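PDB 6WI4: caspase-3 from Porites astreoides, which probably cleaves proteins after aspartate residues as a cysteine protease of the caspase family, acting in coral apoptosis. Local coordinates for residues N76-I87 with T117-Q128; C130-G138 with Y208-S216. All coordinates share one frame; numbering follows the deposited sequence. Where two conformers were deposited one is given.

Contact 1: residues N76-I87 with T117-Q128; sequences NHTPYDAFIFSI and TLVGKPKMFFFQ
Two neighbouring parallel strands in the middle of the caspase sheet, 83-87 and 123-128, pair in register from Phe83 with Lys123 to Ile87 with Phe127. Their axes come within 4.6 Å at 12°. Backbone bonds run from Phe83 N to Pro122 O (3.0 Å) through to Gln128 N to Ile87 O. On one face, Ile84 CG1 touches Met124 CE at 3.6 Å, and its CG2 meets the edge of the Phe126 ring. On the other, the Phe85 and Phe125 rings meet obliquely, planes at 38°, and Ile87 CG2 packs on Phe127 CD1. Helices 36-49 and 168-180 pack on the Ile84 and Phe126 face of this alpha/beta caspase fold. Ahead of the strands, Leu118 CD1 sits over the His77 ring, 3.9 Å from its centroid, as a CH-pi contact. Thr117 OG1 lies at that ring's edge and accepts from the backbone N of His77 (2.9 Å); the ring NE2 bonds Met72 O. Lys121 is extended beyond CG, which carries NZ to His77 O (2.9 Å), Tyr80 O (2.8 Å) and Thr117 O. A water links NZ to Thr78 O. A methionine in its place would probably leave these carbonyls without their shared donor and the 77-80 turn less firmly held.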
loop_
_atom_site.group_PDB
_atom_site.type_symbol
_atom_site.label_atom_id
_atom_site.label_comp_id
_atom_site.label_asym_id
_atom_site.label_seq_id
_atom_site.Cartn_x
_atom_site.Cartn_y
_atom_site.Cartn_z
ATOM N N ASN A 76 -20.841 -6.333 0.457
ATOM C CA ASN A 76 -21.743 -5.237 0.110
ATOM C C ASN A 76 -21.126 -3.927 0.581
ATOM O O ASN A 76 -21.096 -3.642 1.784
ATOM C CB ASN A 76 -23.117 -5.446 0.743
ATOM C CG ASN A 76 -23.999 -4.217 0.622
ATOM O OD1 ASN A 76 -23.885 -3.465 -0.341
ATOM N ND2 ASN A 76 -24.885 -4.007 1.599
ATOM N N HIS A 77 -20.624 -3.131 -0.363
ATOM C CA HIS A 77 -19.981 -1.871 -0.029
ATOM C C HIS A 77 -20.935 -0.683 -0.115
ATOM O O HIS A 77 -20.493 0.459 0.028
ATOM C CB HIS A 77 -18.762 -1.641 -0.934
ATOM C CG HIS A 77 -17.654 -2.630 -0.726
ATOM N ND1 HIS A 77 -16.653 -2.453 0.207
ATOM C CD2 HIS A 77 -17.387 -3.804 -1.344
ATOM C CE1 HIS A 77 -15.818 -3.476 0.151
ATOM N NE2 HIS A 77 -16.238 -4.307 -0.785
ATOM N N THR A 78 -22.231 -0.923 -0.324
ATOM C CA THR A 78 -23.200 0.172 -0.302
ATOM C C THR A 78 -23.125 1.047 0.953
ATOM O O THR A 78 -23.251 2.276 0.816
ATOM C CB THR A 78 -24.614 -0.399 -0.494
ATOM O OG1 THR A 78 -24.663 -1.134 -1.725
ATOM C CG2 THR A 78 -25.665 0.713 -0.514
ATOM N N PRO A 79 -22.914 0.523 2.168
ATOM C CA PRO A 79 -22.815 1.426 3.327
ATOM C C PRO A 79 -21.507 2.196 3.411
ATOM O O PRO A 79 -21.351 3.009 4.326
ATOM C CB PRO A 79 -22.977 0.483 4.530
ATOM C CG PRO A 79 -22.611 -0.843 4.028
ATOM C CD PRO A 79 -22.989 -0.888 2.588
ATOM N N TYR A 80 -20.584 1.997 2.474
ATOM C CA TYR A 80 -19.249 2.567 2.558
ATOM C C TYR A 80 -19.019 3.578 1.445
ATOM O O TYR A 80 -19.690 3.564 0.411
ATOM C CB TYR A 80 -18.179 1.475 2.464
ATOM C CG TYR A 80 -18.279 0.422 3.542
ATOM C CD1 TYR A 80 -18.417 0.777 4.872
ATOM C CD2 TYR A 80 -18.233 -0.924 3.217
ATOM C CE1 TYR A 80 -18.504 -0.200 5.867
ATOM C CE2 TYR A 80 -18.327 -1.903 4.199
ATOM C CZ TYR A 80 -18.460 -1.531 5.508
ATOM O OH TYR A 80 -18.544 -2.518 6.475
ATOM N N ASP A 81 -18.017 4.428 1.661
ATOM C CA ASP A 81 -17.604 5.429 0.686
ATOM C C ASP A 81 -16.323 5.072 -0.053
ATOM O O ASP A 81 -16.034 5.689 -1.085
ATOM C CB ASP A 81 -17.380 6.783 1.372
ATOM C CG ASP A 81 -18.674 7.435 1.840
ATOM O OD1 ASP A 81 -19.721 7.228 1.192
ATOM O OD2 ASP A 81 -18.616 8.149 2.859
ATOM N N ALA A 82 -15.543 4.118 0.449
ATOM C CA ALA A 82 -14.193 3.901 -0.061
ATOM C C ALA A 82 -13.728 2.516 0.366
ATOM O O ALA A 82 -14.357 1.867 1.202
ATOM C CB ALA A 82 -13.236 4.981 0.451
ATOM N N PHE A 83 -12.602 2.076 -0.203
ATOM C CA PHE A 83 -11.994 0.792 0.145
ATOM C C PHE A 83 -10.484 0.945 0.136
ATOM O O PHE A 83 -9.940 1.607 -0.750
ATOM C CB PHE A 83 -12.408 -0.316 -0.835
ATOM C CG PHE A 83 -11.703 -1.632 -0.612
ATOM C CD1 PHE A 83 -11.993 -2.405 0.502
ATOM C CD2 PHE A 83 -10.765 -2.098 -1.521
ATOM C CE1 PHE A 83 -11.340 -3.616 0.712
ATOM C CE2 PHE A 83 -10.109 -3.304 -1.318
ATOM C CZ PHE A 83 -10.403 -4.065 -0.195
ATOM N N ILE A 84 -9.812 0.321 1.106
ATOM C CA ILE A 84 -8.352 0.341 1.203
ATOM C C ILE A 84 -7.837 -1.088 1.239
ATOM O O ILE A 84 -8.351 -1.913 2.004
ATOM C CB ILE A 84 -7.882 1.103 2.454
ATOM C CG1 ILE A 84 -8.132 2.598 2.279
ATOM C CG2 ILE A 84 -6.403 0.794 2.763
ATOM C CD1 ILE A 84 -7.791 3.417 3.521
ATOM N N PHE A 85 -6.803 -1.366 0.443
ATOM C CA PHE A 85 -6.066 -2.624 0.494
ATOM C C PHE A 85 -4.581 -2.310 0.603
ATOM O O PHE A 85 -4.060 -1.517 -0.182
ATOM C CB PHE A 85 -6.334 -3.474 -0.755
ATOM C CG PHE A 85 -5.567 -4.760 -0.793
ATOM C CD1 PHE A 85 -4.265 -4.800 -1.284
ATOM C CD2 PHE A 85 -6.156 -5.936 -0.373
ATOM C CE1 PHE A 85 -3.559 -5.980 -1.323
ATOM C CE2 PHE A 85 -5.447 -7.131 -0.415
ATOM C CZ PHE A 85 -4.157 -7.148 -0.898
ATOM N N SER A 86 -3.892 -2.937 1.552
ATOM C CA SER A 86 -2.463 -2.691 1.697
ATOM C C SER A 86 -1.750 -4.010 1.941
ATOM O O SER A 86 -2.289 -4.914 2.580
ATOM C CB SER A 86 -2.170 -1.693 2.834
ATOM O OG SER A 86 -2.568 -2.219 4.102
ATOM N N ILE A 87 -0.538 -4.125 1.415
ATOM C CA ILE A 87 0.228 -5.345 1.615
ATOM C C ILE A 87 1.692 -4.992 1.815
ATOM O O ILE A 87 2.236 -4.106 1.150
ATOM C CB ILE A 87 0.026 -6.350 0.459
ATOM C CG1 ILE A 87 0.710 -7.681 0.797
ATOM C CG2 ILE A 87 0.490 -5.764 -0.864
ATOM C CD1 ILE A 87 0.193 -8.862 -0.041
ATOM N N THR A 117 -20.777 -2.483 -5.984
ATOM C CA THR A 117 -21.026 -1.540 -4.905
ATOM C C THR A 117 -19.825 -0.652 -4.597
ATOM O O THR A 117 -19.920 0.195 -3.705
ATOM C CB THR A 117 -21.477 -2.275 -3.635
ATOM O OG1 THR A 117 -20.544 -3.310 -3.299
ATOM C CG2 THR A 117 -22.856 -2.893 -3.851
ATOM N N LEU A 118 -18.719 -0.797 -5.327
ATOM C CA LEU A 118 -17.619 0.157 -5.248
ATOM C C LEU A 118 -17.505 1.037 -6.485
ATOM O O LEU A 118 -16.579 1.849 -6.563
ATOM C CB LEU A 118 -16.287 -0.566 -5.019
ATOM C CG LEU A 118 -16.081 -1.081 -3.590
ATOM C CD1 LEU A 118 -14.796 -1.889 -3.497
ATOM C CD2 LEU A 118 -16.087 0.053 -2.592
ATOM N N VAL A 119 -18.397 0.891 -7.466
ATOM C CA VAL A 119 -18.315 1.746 -8.648
ATOM C C VAL A 119 -18.499 3.197 -8.228
ATOM O O VAL A 119 -19.386 3.531 -7.434
ATOM C CB VAL A 119 -19.349 1.311 -9.696
ATOM C CG1 VAL A 119 -19.431 2.331 -10.838
ATOM C CG2 VAL A 119 -18.978 -0.059 -10.246
ATOM N N GLY A 120 -17.627 4.067 -8.741
ATOM C CA GLY A 120 -17.644 5.469 -8.402
ATOM C C GLY A 120 -16.934 5.818 -7.116
ATOM O O GLY A 120 -16.832 7.005 -6.785
ATOM N N LYS A 121 -16.448 4.826 -6.376
ATOM C CA LYS A 121 -15.846 5.054 -5.070
ATOM C C LYS A 121 -14.340 4.808 -5.116
ATOM O O LYS A 121 -13.870 3.931 -5.845
ATOM C CB LYS A 121 -16.473 4.133 -4.015
ATOM C CG LYS A 121 -17.970 4.387 -3.821
ATOM C CD LYS A 121 -18.600 3.379 -2.875
ATOM C CE LYS A 121 -20.101 3.658 -2.744
ATOM N NZ LYS A 121 -20.795 2.565 -1.994
ATOM N N PRO A 122 -13.563 5.566 -4.342
ATOM C CA PRO A 122 -12.105 5.392 -4.370
ATOM C C PRO A 122 -11.686 4.028 -3.850
ATOM O O PRO A 122 -12.146 3.566 -2.799
ATOM C CB PRO A 122 -11.587 6.532 -3.485
ATOM C CG PRO A 122 -12.769 7.036 -2.734
ATOM C CD PRO A 122 -13.984 6.721 -3.533
ATOM N N LYS A 123 -10.805 3.385 -4.609
ATOM C CA LYS A 123 -10.230 2.087 -4.276
ATOM C C LYS A 123 -8.733 2.293 -4.178
ATOM O O LYS A 123 -8.062 2.460 -5.203
ATOM C CB LYS A 123 -10.588 1.047 -5.335
ATOM C CG LYS A 123 -12.110 0.848 -5.470
ATOM C CD LYS A 123 -12.496 0.159 -6.766
ATOM C CE LYS A 123 -12.734 1.146 -7.921
ATOM N NZ LYS A 123 -14.040 1.868 -7.810
ATOM N N MET A 124 -8.222 2.308 -2.955
ATOM C CA MET A 124 -6.836 2.670 -2.678
ATOM C C MET A 124 -6.023 1.419 -2.396
ATOM O O MET A 124 -6.399 0.616 -1.540
ATOM C CB MET A 124 -6.757 3.613 -1.483
ATOM C CG MET A 124 -7.455 4.940 -1.694
ATOM S SD MET A 124 -7.706 5.805 -0.135
ATOM C CE MET A 124 -9.386 5.290 0.236
ATOM N N PHE A 125 -4.893 1.278 -3.079
ATOM C CA PHE A 125 -3.971 0.174 -2.850
ATOM C C PHE A 125 -2.618 0.733 -2.436
ATOM O O PHE A 125 -2.100 1.645 -3.089
ATOM C CB PHE A 125 -3.842 -0.680 -4.111
ATOM C CG PHE A 125 -5.058 -1.486 -4.397
ATOM C CD1 PHE A 125 -6.203 -0.886 -4.887
ATOM C CD2 PHE A 125 -5.077 -2.844 -4.137
ATOM C CE1 PHE A 125 -7.344 -1.633 -5.131
ATOM C CE2 PHE A 125 -6.210 -3.587 -4.374
ATOM C CZ PHE A 125 -7.343 -2.979 -4.876
ATOM N N PHE A 126 -2.061 0.210 -1.344
ATOM C CA PHE A 126 -0.751 0.616 -0.849
ATOM C C PHE A 126 0.174 -0.590 -0.846
ATOM O O PHE A 126 -0.185 -1.645 -0.314
ATOM C CB PHE A 126 -0.832 1.189 0.569
ATOM C CG PHE A 126 -1.747 2.368 0.705
ATOM C CD1 PHE A 126 -3.101 2.193 0.944
ATOM C CD2 PHE A 126 -1.240 3.660 0.631
ATOM C CE1 PHE A 126 -3.947 3.283 1.083
ATOM C CE2 PHE A 126 -2.085 4.756 0.763
ATOM C CZ PHE A 126 -3.437 4.564 0.996
ATOM N N PHE A 127 1.371 -0.430 -1.401
ATOM C CA PHE A 127 2.320 -1.533 -1.520
ATOM C C PHE A 127 3.642 -1.153 -0.883
ATOM O O PHE A 127 4.259 -0.161 -1.288
ATOM C CB PHE A 127 2.575 -1.895 -2.983
ATOM C CG PHE A 127 1.360 -2.299 -3.739
ATOM C CD1 PHE A 127 0.889 -3.594 -3.666
ATOM C CD2 PHE A 127 0.683 -1.391 -4.528
ATOM C CE1 PHE A 127 -0.254 -3.971 -4.364
ATOM C CE2 PHE A 127 -0.452 -1.770 -5.246
ATOM C CZ PHE A 127 -0.916 -3.061 -5.161
ATOM N N GLN A 128 4.109 -1.962 0.071
ATOM C CA GLN A 128 5.495 -1.930 0.516
ATOM C C GLN A 128 6.092 -3.277 0.117
ATOM O O GLN A 128 5.805 -4.299 0.745
ATOM C CB GLN A 128 5.613 -1.680 2.016
ATOM C CG GLN A 128 7.027 -1.897 2.568
ATOM C CD GLN A 128 8.080 -1.055 1.861
ATOM O OE1 GLN A 128 7.877 0.135 1.603
ATOM N NE2 GLN A 128 9.220 -1.670 1.556
HETATM O O HOH W 1 -23.343 3.362 -1.955
#

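Contact 2: residues C130-G138 with Y208-S216; sequences CQGHEYMDG and YSDSKRQVS
The Tyr135 ring lies with one face over the backbone of the other loop, where Ser209 CA and Tyr208 O sit. Tyr208 O is 3.7 Å from Tyr135 CE2. The methylene chain of Lys212 approaches the same ring obliquely, with CG 3.8 Å from Tyr135 CD1. At the phenol end, Tyr135 OH is 3.4 Å from Ser209 CB. The second flat group is the Arg213 guanidinium, which has Gly138 O near its plane at the edge. Arg213 NH2 to Gly138 O is modelled at a very short 2.4 Å, so the detail of that bond is doubtful. Bends at chi2 (-63°) and chi3 (-57°) lay Arg213 CG and CD along Gly138, while its NE bonds to Tyr200 O.

The 130-138 loop borders the bound peptide of this caspase domain. Cys130 and Tyr135 both pack on it, Tyr135 against an apolar side chain. Cys130 is the cysteine of the Gln-Ala-Cys-Gln-Gly sequence, consistent with the catalytic cysteine of the family. Segment 208-216 packs against Tyr135 through Tyr208, Ser209 and Lys212.

The end-to-end directions of 135-138 and 208-215 differ by 80°. One direct backbone bond joins the loops, from Arg213 N to Met136 O (2.8 Å). One water bridges Met136 N and Arg213 O, and another links Gly138 N with Ser211 O. Asp137 and Lys212 lie side by side, and Lys212 NZ meets Asp137 OD1 at 2.9 Å in a salt bridge, nearly along the C-O axis. Met136 was modelled in two conformers, so its side-chain contact with Val215 is doubtful.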
loop_
_atom_site.group_PDB
_atom_site.type_symbol
_atom_site.label_atom_id
_atom_site.label_comp_id
_atom_site.label_asym_id
_atom_site.label_seq_id
_atom_site.Cartn_x
_atom_site.Cartn_y
_atom_site.Cartn_z
ATOM N N CYS A 130 9.450 -4.909 -2.846
ATOM C CA CYS A 130 10.361 -4.606 -3.932
ATOM C C CYS A 130 9.631 -4.701 -5.262
ATOM O O CYS A 130 8.631 -5.411 -5.400
ATOM C CB CYS A 130 11.552 -5.554 -3.894
ATOM S SG CYS A 130 12.688 -5.189 -2.564
ATOM N N GLN A 131 10.125 -3.942 -6.243
ATOM C CA GLN A 131 9.560 -3.925 -7.587
ATOM C C GLN A 131 10.613 -4.329 -8.611
ATOM O O GLN A 131 10.501 -3.993 -9.792
ATOM C CB GLN A 131 8.965 -2.546 -7.896
ATOM C CG GLN A 131 7.763 -2.217 -7.001
ATOM C CD GLN A 131 7.256 -0.781 -7.117
ATOM O OE1 GLN A 131 7.056 -0.105 -6.101
ATOM N NE2 GLN A 131 7.012 -0.321 -8.339
ATOM N N GLY A 132 11.618 -5.069 -8.169
ATOM C CA GLY A 132 12.784 -5.352 -8.981
ATOM C C GLY A 132 13.983 -5.569 -8.081
ATOM O O GLY A 132 13.856 -5.693 -6.867
ATOM N N HIS A 133 15.163 -5.596 -8.700
ATOM C CA HIS A 133 16.367 -5.905 -7.940
ATOM C C HIS A 133 17.524 -4.975 -8.287
ATOM O O HIS A 133 18.689 -5.389 -8.226
ATOM C CB HIS A 133 16.792 -7.358 -8.163
ATOM C CG HIS A 133 16.915 -7.729 -9.608
ATOM N ND1 HIS A 133 15.954 -8.463 -10.271
ATOM C CD2 HIS A 133 17.873 -7.449 -10.522
ATOM C CE1 HIS A 133 16.322 -8.629 -11.529
ATOM N NE2 HIS A 133 17.481 -8.022 -11.709
ATOM N N GLU A 134 17.235 -3.728 -8.659
ATOM C CA GLU A 134 18.253 -2.706 -8.849
ATOM C C GLU A 134 18.248 -1.721 -7.686
ATOM O O GLU A 134 17.195 -1.399 -7.124
ATOM C CB GLU A 134 18.042 -1.935 -10.159
ATOM C CG GLU A 134 18.024 -2.807 -11.405
ATOM C CD GLU A 134 19.375 -3.429 -11.703
ATOM O OE1 GLU A 134 20.405 -2.808 -11.359
ATOM O OE2 GLU A 134 19.407 -4.540 -12.279
ATOM N N TYR A 135 19.439 -1.242 -7.341
ATOM C CA TYR A 135 19.612 -0.117 -6.435
ATOM C C TYR A 135 19.515 1.208 -7.191
ATOM O O TYR A 135 19.767 1.284 -8.399
ATOM C CB TYR A 135 20.971 -0.189 -5.720
ATOM C CG TYR A 135 21.190 -1.399 -4.845
ATOM C CD1 TYR A 135 20.542 -1.524 -3.620
ATOM C CD2 TYR A 135 22.072 -2.408 -5.225
ATOM C CE1 TYR A 135 20.749 -2.625 -2.810
ATOM C CE2 TYR A 135 22.280 -3.518 -4.418
ATOM C CZ TYR A 135 21.620 -3.622 -3.210
ATOM O OH TYR A 135 21.821 -4.725 -2.401
ATOM N N MET A 136 19.164 2.265 -6.455
ATOM C CA MET A 136 19.138 3.632 -6.962
ATOM C C MET A 136 20.347 4.390 -6.423
ATOM O O MET A 136 20.609 4.353 -5.221
ATOM C CB MET A 136 17.854 4.341 -6.534
ATOM C CG MET A 136 16.986 4.814 -7.663
ATOM S SD MET A 136 15.479 5.604 -7.069
ATOM C CE MET A 136 14.271 4.333 -7.449
ATOM N N ASP A 137 21.048 5.110 -7.299
ATOM C CA ASP A 137 22.317 5.715 -6.904
ATOM C C ASP A 137 22.170 7.163 -6.446
ATOM O O ASP A 137 21.197 7.855 -6.754
ATOM C CB ASP A 137 23.328 5.654 -8.051
ATOM C CG ASP A 137 23.875 4.259 -8.272
ATOM O OD1 ASP A 137 23.991 3.506 -7.283
ATOM O OD2 ASP A 137 24.191 3.915 -9.429
ATOM N N GLY A 138 23.184 7.622 -5.718
ATOM C CA GLY A 138 23.243 9.000 -5.273
ATOM C C GLY A 138 23.243 9.161 -3.768
ATOM O O GLY A 138 22.921 10.231 -3.256
ATOM N N TYR A 208 28.364 -2.713 -1.506
ATOM C CA TYR A 208 27.459 -2.924 -2.635
ATOM C C TYR A 208 26.095 -2.293 -2.391
ATOM O O TYR A 208 25.447 -1.853 -3.342
ATOM C CB TYR A 208 27.298 -4.416 -2.920
ATOM C CG TYR A 208 28.616 -5.128 -3.117
ATOM C CD1 TYR A 208 29.361 -4.941 -4.277
ATOM C CD2 TYR A 208 29.128 -5.966 -2.138
ATOM C CE1 TYR A 208 30.569 -5.577 -4.457
ATOM C CE2 TYR A 208 30.340 -6.610 -2.314
ATOM C CZ TYR A 208 31.053 -6.408 -3.473
ATOM O OH TYR A 208 32.262 -7.042 -3.646
ATOM N N SER A 209 25.647 -2.226 -1.139
ATOM C CA SER A 209 24.274 -1.806 -0.843
ATOM C C SER A 209 24.166 -0.506 -0.064
ATOM O O SER A 209 23.048 -0.079 0.249
ATOM C CB SER A 209 23.553 -2.911 -0.062
ATOM O OG SER A 209 24.154 -3.053 1.222
ATOM N N ASP A 210 25.278 0.132 0.265
ATOM C CA ASP A 210 25.282 1.285 1.148
ATOM C C ASP A 210 25.046 2.585 0.387
ATOM O O ASP A 210 25.417 2.731 -0.782
ATOM C CB ASP A 210 26.611 1.358 1.894
ATOM C CG ASP A 210 26.569 2.307 3.065
ATOM O OD1 ASP A 210 25.849 2.017 4.037
ATOM O OD2 ASP A 210 27.259 3.344 3.006
ATOM N N SER A 211 24.409 3.534 1.076
ATOM C CA SER A 211 24.140 4.875 0.557
ATOM C C SER A 211 23.294 4.857 -0.707
ATOM O O SER A 211 23.460 5.701 -1.587
ATOM C CB SER A 211 25.437 5.658 0.312
ATOM O OG SER A 211 26.135 5.809 1.534
ATOM N N LYS A 212 22.363 3.916 -0.800
ATOM C CA LYS A 212 21.473 3.822 -1.949
ATOM C C LYS A 212 20.165 4.536 -1.638
ATOM O O LYS A 212 19.864 4.851 -0.486
ATOM C CB LYS A 212 21.219 2.364 -2.348
ATOM C CG LYS A 212 22.506 1.580 -2.629
ATOM C CD LYS A 212 23.318 2.203 -3.761
ATOM C CE LYS A 212 24.449 1.255 -4.146
ATOM N NZ LYS A 212 25.231 1.726 -5.320
ATOM N N ARG A 213 19.406 4.821 -2.689
ATOM C CA ARG A 213 18.331 5.809 -2.633
ATOM C C ARG A 213 16.991 5.169 -2.990
ATOM O O ARG A 213 16.914 3.996 -3.363
ATOM C CB ARG A 213 18.636 6.976 -3.576
ATOM C CG ARG A 213 20.085 7.472 -3.489
ATOM C CD ARG A 213 20.414 8.033 -2.106
ATOM N NE ARG A 213 19.500 9.104 -1.751
ATOM C CZ ARG A 213 19.571 10.350 -2.209
ATOM N NH1 ARG A 213 18.651 11.229 -1.847
ATOM N NH2 ARG A 213 20.557 10.726 -3.023
ATOM N N GLN A 214 15.930 5.970 -2.889
ATOM C CA GLN A 214 14.597 5.490 -3.231
ATOM C C GLN A 214 13.703 6.658 -3.624
ATOM O O GLN A 214 13.871 7.781 -3.149
ATOM C CB GLN A 214 13.981 4.721 -2.059
ATOM C CG GLN A 214 12.715 3.952 -2.391
ATOM C CD GLN A 214 12.350 2.997 -1.279
ATOM O OE1 GLN A 214 13.221 2.322 -0.722
ATOM N NE2 GLN A 214 11.064 2.941 -0.932
ATOM N N VAL A 215 12.746 6.358 -4.506
ATOM C CA VAL A 215 11.721 7.279 -4.984
ATOM C C VAL A 215 10.428 6.487 -4.970
ATOM O O VAL A 215 10.408 5.360 -5.469
ATOM C CB VAL A 215 12.039 7.760 -6.417
ATOM C CG1 VAL A 215 10.884 8.494 -7.031
ATOM C CG2 VAL A 215 13.297 8.624 -6.425
ATOM N N SER A 216 9.368 7.035 -4.374
ATOM C CA SER A 216 8.090 6.329 -4.405
ATOM C C SER A 216 7.272 6.826 -5.591
ATOM O O SER A 216 7.575 7.859 -6.195
ATOM C CB SER A 216 7.316 6.504 -3.094
ATOM O OG SER A 216 7.112 7.869 -2.761
HETATM O O HOH W 2 18.172 1.723 -3.777
HETATM O O HOH W 3 24.323 6.056 -4.185
#

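Contact 1 is largely buried and joins two regular strands of the central sheet. Contact 2 is a surface contact between two loops, its centre about 30 Å from that of contact 1. They follow one another along the chain: strand 123-128 of contact 1 leads almost directly into the 130-138 loop of contact 2. Regular backbone bonding and apolar packing dominate the first, with lysine bonds to carbonyls at its loop end. The second relies on a salt bridge, bridging waters and side chains laid against backbone. Both reach the bound peptide: contact 1 through Gln128, which bonds to an acidic side chain of it, and contact 2 through its 130-138 loop.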